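Local coordinates for protein triacylglycerol lipase (Yarrowia lipolytica, PDB 3O0D) that probably hydrolyses triacylglycerols, as an extracellular, glycosylated lipase of the alpha/beta-hydrolase fold, at residues 48-53 against 80-85; 72-77 against 145-150. All blocks are in the same frame, centred on the assembly; numbering follows the deposited sequence.

Contact 1: residues 48-53 against 80-85; sequences AHFPNV and QIYLVI
From F50 to V53 the backbone makes a type II beta turn just before strand 53-60, and the turn faces Y82 on the extended strand 80-87. N52 at its third position has a positive phi of 64°, as that turn type requires. The bond that would close the turn, V53 N to F50 O, is weak at 3.4 Å. No hydrogen bond passes between the segments: the nearest alpha carbons, V53 CA and Q80 CA, are 9.3 Å apart, about two strand spacings, and strand 68-75 lies between them in the sheet.

Contact is therefore left to three buried side chains, and it is light. F50, V53 and Y82 each point CB toward the other segment, and with CG anti to its own carbonyl carbon (chi1 -64°) Y82 sets CE2 and OH against the turn residues. V53 presents one methyl, CG2, which meets Y82 CE2 at 4.3 Å and comes in obliquely to the ring. The F50 ring has its CE1 at 4.4 Å from Y82 OH, an approach too long to be more than loose packing. The polar partner of this hydroxyl lies outside the two segments, a hydrogen bond to D75 OD2, with a weak one to S78 OG; this satisfies a buried group.

Helix 12-27 packs on this side: F50 and Y82 both touch its L24, and Y82 also its K20. F41 adds a second cover over F50 and V53, while a backbone hydrogen bond between N52 and H76 ties the turn to the chain just past the end of strand 68-75.

Contact 2: residues 72-77 against 145-150; sequences LAVDHA and DSVIEQ. With NAG (2-acetamido-2-deoxy-beta-D-glucopyranose), chain H.
The sugar hydroxyl NAG O3 donates to D145 OD1 at a short 2.5 Å. The other carboxylate oxygen, D145 OD2, accepts the amide N-H of the same sugar, NAG N2, at 2.8 Å and 154°, a nearly straight bond, so the two oxygens hold neighbouring substituents of one ring. This NAG belongs to a glycan attached to the protein itself, and it is also hydrogen-bonded to H180 NE2. Putting an alanine at D145 would probably leave sugar N2 and O3 without these acceptors and the sugar, its bond to H180 remaining, freer to turn.

D145 turns away from strand 68-75, whereas V147 on the same helix turns toward it. The alpha carbons of V74 and V147 are 8.3 Å apart, consistent with the helix-on-sheet layering of the alpha/beta-hydrolase fold, helix 127-150 lying against the sheet near its 53-60 edge. Each valine branch of V147 has its own partner. CG1, anti to the backbone N (chi1 176°), presses on V74 CG2 at 3.5 Å, and CG2 meets L72 CD2 at 3.9 Å. V147 thus lies alongside both partners, its side chain running counter to theirs. It also touches I56 and I81, from the strands flanking 68-75. The second methyl of V74, CG1, lies 3.5 Å above the H76 ring plane, toward its rim, and Y154 and E54 hydrogen-bond to the two nitrogens of that ring.

In the fold
The centres of contacts 1 and 2 lie about 10 Å apart, and both rest on one end of the mixed central sheet, where strands 53-60, 68-75 and 80-87 run antiparallel in that order. Along the chain their segments alternate: 48-53, 72-77, 80-85, 145-150. Strand 68-75 joins them, since Y82 N and A73 O are 2.7 Å apart, a probable hydrogen bond, and V53 CG2 packs 3.3 Å from D75 CG. Its alternating side chains divide the work: A73 and D75 meet V53 on the side of helix 12-27, L72 and V74 meet helix 127-150 on the other. The sheet edge is thus packed on both faces.

Contact 1: residues 48-53 against 80-85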
ATOM      1  N   ALA A  48       5.268  -7.857  18.590  1.00  9.90           N
ATOM      2  CA  ALA A  48       5.688  -9.139  19.208  1.00 10.82           C
ATOM      3  C   ALA A  48       5.707 -10.304  18.219  1.00 11.50           C
ATOM      4  O   ALA A  48       6.409 -11.299  18.522  1.00 13.73           O
ATOM      5  CB  ALA A  48       4.809  -9.543  20.404  1.00 11.50           C
ATOM      6  N   HIS A  49       5.071 -10.176  17.097  1.00 11.13           N
ATOM      7  CA  HIS A  49       5.126 -11.236  16.041  1.00 11.22           C
ATOM      8  C   HIS A  49       6.337 -11.166  15.147  1.00 10.10           C
ATOM      9  O   HIS A  49       6.418 -11.951  14.156  1.00 10.64           O
ATOM     10  CB  HIS A  49       3.881 -11.116  15.108  1.00 12.63           C
ATOM     11  CG  HIS A  49       2.629 -11.597  15.737  1.00 14.51           C
ATOM     12  ND1 HIS A  49       1.852 -10.843  16.592  1.00 17.07           N
ATOM     13  CD2 HIS A  49       2.002 -12.796  15.602  1.00 15.73           C
ATOM     14  CE1 HIS A  49       0.825 -11.568  17.007  1.00 18.37           C
ATOM     15  NE2 HIS A  49       0.871 -12.735  16.388  1.00 17.23           N
ATOM     16  N   PHE A  50       7.340 -10.289  15.500  1.00  9.15           N
ATOM     17  CA  PHE A  50       8.470 -10.081  14.603  1.00  9.90           C
ATOM     18  C   PHE A  50       9.839 -10.253  15.282  1.00 10.19           C
ATOM     19  O   PHE A  50      10.610  -9.257  15.510  1.00 11.29           O
ATOM     20  CB  PHE A  50       8.366  -8.656  14.043  1.00  8.47           C
ATOM     21  CG  PHE A  50       7.293  -8.574  13.033  1.00  9.43           C
ATOM     22  CD1 PHE A  50       7.452  -9.118  11.795  1.00  9.98           C
ATOM     23  CD2 PHE A  50       6.006  -8.150  13.467  1.00 11.94           C
ATOM     24  CE1 PHE A  50       6.411  -9.107  10.822  1.00 11.65           C
ATOM     25  CE2 PHE A  50       4.901  -8.204  12.584  1.00  8.67           C
ATOM     26  CZ  PHE A  50       5.088  -8.665  11.265  1.00  8.86           C
ATOM     27  N   PRO A  51      10.224 -11.493  15.595  1.00  9.80           N
ATOM     28  CA  PRO A  51      11.528 -11.720  16.246  1.00  9.65           C
ATOM     29  C   PRO A  51      12.629 -11.363  15.216  1.00  8.75           C
ATOM     30  O   PRO A  51      12.526 -11.584  13.999  1.00 11.15           O
ATOM     31  CB  PRO A  51      11.568 -13.264  16.524  1.00 10.82           C
ATOM     32  CG  PRO A  51      10.517 -13.833  15.487  1.00 12.45           C
ATOM     33  CD  PRO A  51       9.429 -12.744  15.334  1.00  9.45           C
ATOM     34  N   ASN A  52      13.734 -10.913  15.767  1.00  9.06           N
ATOM     35  CA  ASN A  52      14.926 -10.541  14.970  1.00 10.09           C
ATOM     36  C   ASN A  52      14.729  -9.402  14.039  1.00 11.53           C
ATOM     37  O   ASN A  52      15.393  -9.272  13.009  1.00 10.33           O
ATOM     38  CB  ASN A  52      15.457 -11.783  14.220  1.00 10.92           C
ATOM     39  CG  ASN A  52      16.959 -11.889  14.314  1.00 11.13           C
ATOM     40  OD1 ASN A  52      17.694 -10.954  14.649  1.00 11.55           O
ATOM     41  ND2 ASN A  52      17.487 -13.148  13.931  1.00  9.25           N
ATOM     42  N   VAL A  53      13.794  -8.490  14.431  1.00 11.72           N
ATOM     43  CA  VAL A  53      13.594  -7.286  13.639  1.00 11.09           C
ATOM     44  C   VAL A  53      14.157  -6.154  14.469  1.00 10.57           C
ATOM     45  O   VAL A  53      14.006  -6.119  15.690  1.00 11.19           O
ATOM     46  CB  VAL A  53      12.110  -7.040  13.368  1.00  9.79           C
ATOM     47  CG1 VAL A  53      11.823  -5.570  12.844  1.00 11.01           C
ATOM     48  CG2 VAL A  53      11.562  -8.066  12.310  1.00  9.97           C
ATOM     49  N   GLN A  80      14.817  -9.288   5.134  1.00 11.29           N
ATOM     50  CA  GLN A  80      14.087  -8.274   4.399  1.00  9.40           C
ATOM     51  C   GLN A  80      14.368  -6.926   5.101  1.00  6.91           C
ATOM     52  O   GLN A  80      14.699  -6.873   6.289  1.00  9.97           O
ATOM     53  CB  GLN A  80      12.562  -8.485   4.447  1.00  8.27           C
ATOM     54  CG  GLN A  80      12.197  -9.756   3.598  1.00 10.71           C
ATOM     55  CD  GLN A  80      10.733 -10.064   3.748  1.00 16.44           C
ATOM     56  OE1 GLN A  80      10.256 -10.316   4.845  1.00 14.41           O
ATOM     57  NE2 GLN A  80       9.979  -9.898   2.666  1.00 20.70           N
ATOM     58  N   ILE A  81      14.191  -5.900   4.281  1.00  9.98           N
ATOM     59  CA  ILE A  81      14.195  -4.488   4.784  1.00  8.67           C
ATOM     60  C   ILE A  81      12.735  -4.038   4.566  1.00  8.41           C
ATOM     61  O   ILE A  81      12.181  -4.160   3.468  1.00 11.86           O
ATOM     62  CB  ILE A  81      15.115  -3.636   3.875  1.00 11.37           C
ATOM     63  CG1 ILE A  81      16.564  -4.113   4.082  1.00 11.61           C
ATOM     64  CG2 ILE A  81      14.959  -2.108   4.328  1.00 12.16           C
ATOM     65  CD1 ILE A  81      17.591  -3.593   2.929  1.00 12.88           C
ATOM     66  N   TYR A  82      12.164  -3.480   5.632  1.00 10.98           N
ATOM     67  CA  TYR A  82      10.747  -3.013   5.542  1.00  9.26           C
ATOM     68  C   TYR A  82      10.685  -1.480   5.526  1.00  7.19           C
ATOM     69  O   TYR A  82      11.325  -0.907   6.362  1.00 11.88           O
ATOM     70  CB  TYR A  82      10.032  -3.419   6.798  1.00  9.33           C
ATOM     71  CG  TYR A  82       9.904  -4.900   7.030  1.00  9.02           C
ATOM     72  CD1 TYR A  82       9.687  -5.754   5.974  1.00  9.84           C
ATOM     73  CD2 TYR A  82       9.925  -5.368   8.308  1.00  8.21           C
ATOM     74  CE1 TYR A  82       9.560  -7.168   6.223  1.00 11.21           C
ATOM     75  CE2 TYR A  82       9.828  -6.810   8.585  1.00 10.96           C
ATOM     76  CZ  TYR A  82       9.609  -7.620   7.495  1.00 10.82           C
ATOM     77  OH  TYR A  82       9.501  -8.984   7.670  1.00 11.96           O
ATOM     78  N   LEU A  83       9.985  -0.923   4.547  1.00  9.12           N
ATOM     79  CA  LEU A  83       9.629   0.495   4.625  1.00  9.31           C
ATOM     80  C   LEU A  83       8.062   0.505   4.778  1.00  7.61           C
ATOM     81  O   LEU A  83       7.376  -0.039   3.961  1.00 10.82           O
ATOM     82  CB  LEU A  83       9.995   1.165   3.312  1.00 10.50           C
ATOM     83  CG  LEU A  83       9.506   2.653   3.279  1.00  8.92           C
ATOM     84  CD1 LEU A  83      10.053   3.451   4.452  1.00 13.80           C
ATOM     85  CD2 LEU A  83      10.002   3.236   1.941  1.00 12.82           C
ATOM     86  N   VAL A  84       7.610   1.162   5.870  1.00  9.43           N
ATOM     87  CA  VAL A  84       6.175   1.117   6.165  1.00  8.13           C
ATOM     88  C   VAL A  84       5.759   2.580   6.281  1.00 10.12           C
ATOM     89  O   VAL A  84       6.448   3.370   6.929  1.00 10.59           O
ATOM     90  CB  VAL A  84       5.973   0.483   7.500  1.00  9.27           C
ATOM     91  CG1 VAL A  84       4.465   0.621   7.988  1.00 12.15           C
ATOM     92  CG2 VAL A  84       6.332  -1.078   7.419  1.00 10.00           C
ATOM     93  N   ILE A  85       4.651   2.867   5.593  1.00  9.75           N
ATOM     94  CA  ILE A  85       4.235   4.298   5.498  1.00  9.24           C
ATOM     95  C   ILE A  85       2.745   4.401   5.863  1.00  9.83           C
ATOM     96  O   ILE A  85       1.951   3.494   5.622  1.00 11.73           O
ATOM     97  CB  ILE A  85       4.359   4.775   4.113  1.00  8.95           C
ATOM     98  CG1 ILE A  85       5.752   4.369   3.458  1.00 11.53           C
ATOM     99  CG2 ILE A  85       4.333   6.376   4.142  1.00 11.44           C
ATOM    100  CD1 ILE A  85       5.752   4.474   1.892  1.00 10.29           C
TER

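Contact 2: residues 72-77 against 145-150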
ATOM      1  N   LEU A  72      11.421   2.533   9.083  1.00 11.07           N
ATOM      2  CA  LEU A  72      12.284   1.683   8.306  1.00 11.89           C
ATOM      3  C   LEU A  72      12.765   0.669   9.291  1.00 10.81           C
ATOM      4  O   LEU A  72      13.318   0.978  10.371  1.00 12.16           O
ATOM      5  CB  LEU A  72      13.449   2.553   7.768  1.00 10.94           C
ATOM      6  CG  LEU A  72      14.549   1.875   6.945  1.00 13.85           C
ATOM      7  CD1 LEU A  72      14.059   1.119   5.726  1.00 14.47           C
ATOM      8  CD2 LEU A  72      15.613   2.975   6.587  1.00 15.84           C
ATOM      9  N   ALA A  73      12.679  -0.653   8.913  1.00 10.41           N
ATOM     10  CA  ALA A  73      13.211  -1.671   9.845  1.00 10.77           C
ATOM     11  C   ALA A  73      13.904  -2.776   9.027  1.00  9.48           C
ATOM     12  O   ALA A  73      13.709  -2.849   7.806  1.00 11.69           O
ATOM     13  CB  ALA A  73      12.029  -2.318  10.606  1.00 10.65           C
ATOM     14  N   VAL A  74      14.699  -3.612   9.724  1.00 11.50           N
ATOM     15  CA  VAL A  74      15.425  -4.735   9.059  1.00  9.35           C
ATOM     16  C   VAL A  74      15.008  -6.017   9.816  1.00  7.71           C
ATOM     17  O   VAL A  74      15.131  -6.087  11.037  1.00  9.92           O
ATOM     18  CB  VAL A  74      16.925  -4.542   9.189  1.00 11.43           C
ATOM     19  CG1 VAL A  74      17.627  -5.781   8.523  1.00 12.03           C
ATOM     20  CG2 VAL A  74      17.326  -3.261   8.420  1.00 14.04           C
ATOM     21  N   ASP A  75      14.569  -7.022   9.057  1.00  9.28           N
ATOM     22  CA  ASP A  75      14.090  -8.306   9.672  1.00  8.42           C
ATOM     23  C   ASP A  75      15.216  -9.299   9.209  1.00  9.54           C
ATOM     24  O   ASP A  75      15.313  -9.685   8.028  1.00 10.32           O
ATOM     25  CB  ASP A  75      12.798  -8.673   9.055  1.00  8.56           C
ATOM     26  CG  ASP A  75      12.185  -9.943   9.680  1.00 10.07           C
ATOM     27  OD1 ASP A  75      12.989 -10.800  10.107  1.00 12.80           O
ATOM     28  OD2 ASP A  75      10.939 -10.071   9.710  1.00 11.33           O
ATOM     29  N   HIS A  76      16.033  -9.632  10.186  1.00  9.35           N
ATOM     30  CA  HIS A  76      17.143 -10.581  10.013  1.00 11.94           C
ATOM     31  C   HIS A  76      16.611 -11.990   9.978  1.00 13.00           C
ATOM     32  O   HIS A  76      17.387 -12.915   9.608  1.00 15.11           O
ATOM     33  CB  HIS A  76      18.070 -10.407  11.212  1.00 10.17           C
ATOM     34  CG  HIS A  76      18.724  -9.061  11.261  1.00 12.59           C
ATOM     35  ND1 HIS A  76      19.639  -8.653  10.308  1.00 12.60           N
ATOM     36  CD2 HIS A  76      18.544  -8.007  12.085  1.00 18.23           C
ATOM     37  CE1 HIS A  76      20.016  -7.402  10.561  1.00 14.84           C
ATOM     38  NE2 HIS A  76      19.387  -7.001  11.653  1.00 16.10           N
ATOM     39  N   ALA A  77      15.362 -12.233  10.401  1.00 12.12           N
ATOM     40  CA  ALA A  77      14.829 -13.640  10.288  1.00 11.99           C
ATOM     41  C   ALA A  77      14.354 -13.870   8.891  1.00 11.98           C
ATOM     42  O   ALA A  77      14.577 -14.937   8.298  1.00 12.83           O
ATOM     43  CB  ALA A  77      13.716 -13.901  11.282  1.00 11.59           C
ATOM     44  N   ASP A 145      18.532   3.970   1.323  1.00 18.92           N
ATOM     45  CA  ASP A 145      19.742   3.603   0.503  1.00 20.42           C
ATOM     46  C   ASP A 145      20.945   3.121   1.331  1.00 18.66           C
ATOM     47  O   ASP A 145      21.603   2.151   0.943  1.00 19.62           O
ATOM     48  CB  ASP A 145      20.140   4.816  -0.387  1.00 18.92           C
ATOM     49  CG  ASP A 145      19.378   4.846  -1.687  1.00 24.68           C
ATOM     50  OD1 ASP A 145      18.985   3.788  -2.228  1.00 29.37           O
ATOM     51  OD2 ASP A 145      19.165   5.961  -2.227  1.00 30.44           O
ATOM     52  N   SER A 146      21.244   3.715   2.480  1.00 18.21           N
ATOM     53  CA  SER A 146      22.376   3.275   3.284  1.00 20.29           C
ATOM     54  C   SER A 146      22.107   1.897   3.864  1.00 20.57           C
ATOM     55  O   SER A 146      22.999   1.058   3.933  1.00 19.58           O
ATOM     56  CB  SER A 146      22.782   4.239   4.393  1.00 22.53           C
ATOM     57  OG  SER A 146      21.892   4.215   5.475  1.00 29.35           O
ATOM     58  N   VAL A 147      20.850   1.663   4.254  1.00 17.06           N
ATOM     59  CA  VAL A 147      20.488   0.339   4.798  1.00 15.81           C
ATOM     60  C   VAL A 147      20.535  -0.727   3.675  1.00 14.86           C
ATOM     61  O   VAL A 147      20.971  -1.875   3.912  1.00 15.61           O
ATOM     62  CB  VAL A 147      19.052   0.391   5.532  1.00 14.74           C
ATOM     63  CG1 VAL A 147      18.636  -1.060   6.014  1.00 15.50           C
ATOM     64  CG2 VAL A 147      19.158   1.277   6.839  1.00 15.58           C
ATOM     65  N   ILE A 148      20.121  -0.404   2.482  1.00 14.35           N
ATOM     66  CA  ILE A 148      20.221  -1.349   1.304  1.00 16.11           C
ATOM     67  C   ILE A 148      21.697  -1.736   1.132  1.00 18.27           C
ATOM     68  O   ILE A 148      22.028  -2.896   0.881  1.00 17.53           O
ATOM     69  CB  ILE A 148      19.573  -0.723   0.024  1.00 19.09           C
ATOM     70  CG1 ILE A 148      18.030  -0.603   0.162  1.00 14.66           C
ATOM     71  CG2 ILE A 148      19.898  -1.471  -1.310  1.00 17.24           C
ATOM     72  CD1 ILE A 148      17.373   0.364  -0.812  1.00 14.97           C
ATOM     73  N   GLU A 149      22.589  -0.743   1.218  1.00 19.06           N
ATOM     74  CA  GLU A 149      24.038  -1.056   1.038  1.00 20.46           C
ATOM     75  C   GLU A 149      24.572  -1.917   2.170  1.00 19.85           C
ATOM     76  O   GLU A 149      25.467  -2.752   1.999  1.00 18.12           O
ATOM     77  CB  GLU A 149      24.873   0.251   0.851  1.00 20.90           C
ATOM     78  CG  GLU A 149      24.470   0.995  -0.406  1.00 29.82           C
ATOM     79  CD  GLU A 149      24.704   0.210  -1.694  1.00 42.86           C
ATOM     80  OE1 GLU A 149      25.863  -0.245  -1.917  1.00 50.50           O
ATOM     81  OE2 GLU A 149      23.731   0.042  -2.480  1.00 47.40           O
ATOM     82  N   GLN A 150      24.049  -1.749   3.362  1.00 18.37           N
ATOM     83  CA  GLN A 150      24.452  -2.514   4.465  1.00 17.57           C
ATOM     84  C   GLN A 150      23.997  -3.986   4.397  1.00 15.81           C
ATOM     85  O   GLN A 150      24.675  -4.869   4.884  1.00 18.69           O
ATOM     86  CB  GLN A 150      23.912  -1.860   5.727  1.00 18.97           C
ATOM     87  CG  GLN A 150      24.305  -2.567   6.950  1.00 25.54           C
ATOM     88  CD  GLN A 150      24.041  -1.722   8.204  1.00 33.59           C
ATOM     89  OE1 GLN A 150      23.384  -0.658   8.151  1.00 34.05           O
ATOM     90  NE2 GLN A 150      24.514  -2.229   9.341  1.00 35.02           N
TER
HETATM   91  C1  NAG H 302      17.284   6.740  -6.278  1.00 21.83           C
HETATM   92  C2  NAG H 302      17.257   5.476  -5.389  1.00 21.69           C
HETATM   93  C3  NAG H 302      18.629   4.815  -5.463  1.00 21.35           C
HETATM   94  C4  NAG H 302      19.026   4.538  -6.917  1.00 24.28           C
HETATM   95  C5  NAG H 302      19.023   5.874  -7.619  1.00 26.07           C
HETATM   96  C6  NAG H 302      19.568   5.906  -9.060  1.00 25.71           C
HETATM   97  C7  NAG H 302      15.786   5.567  -3.421  1.00 26.30           C
HETATM   98  C8  NAG H 302      15.654   5.867  -1.956  1.00 22.95           C
HETATM   99  N2  NAG H 302      16.986   5.764  -3.979  1.00 24.59           N
HETATM  100  O3  NAG H 302      18.577   3.599  -4.694  1.00 25.53           O
HETATM  101  O4  NAG H 302      20.371   4.052  -6.944  1.00 25.60           O
HETATM  102  O5  NAG H 302      17.667   6.367  -7.571  1.00 24.70           O
HETATM  103  O6  NAG H 302      19.019   4.834  -9.738  1.00 29.51           O
HETATM  104  O7  NAG H 302      14.833   5.190  -4.079  1.00 24.29           O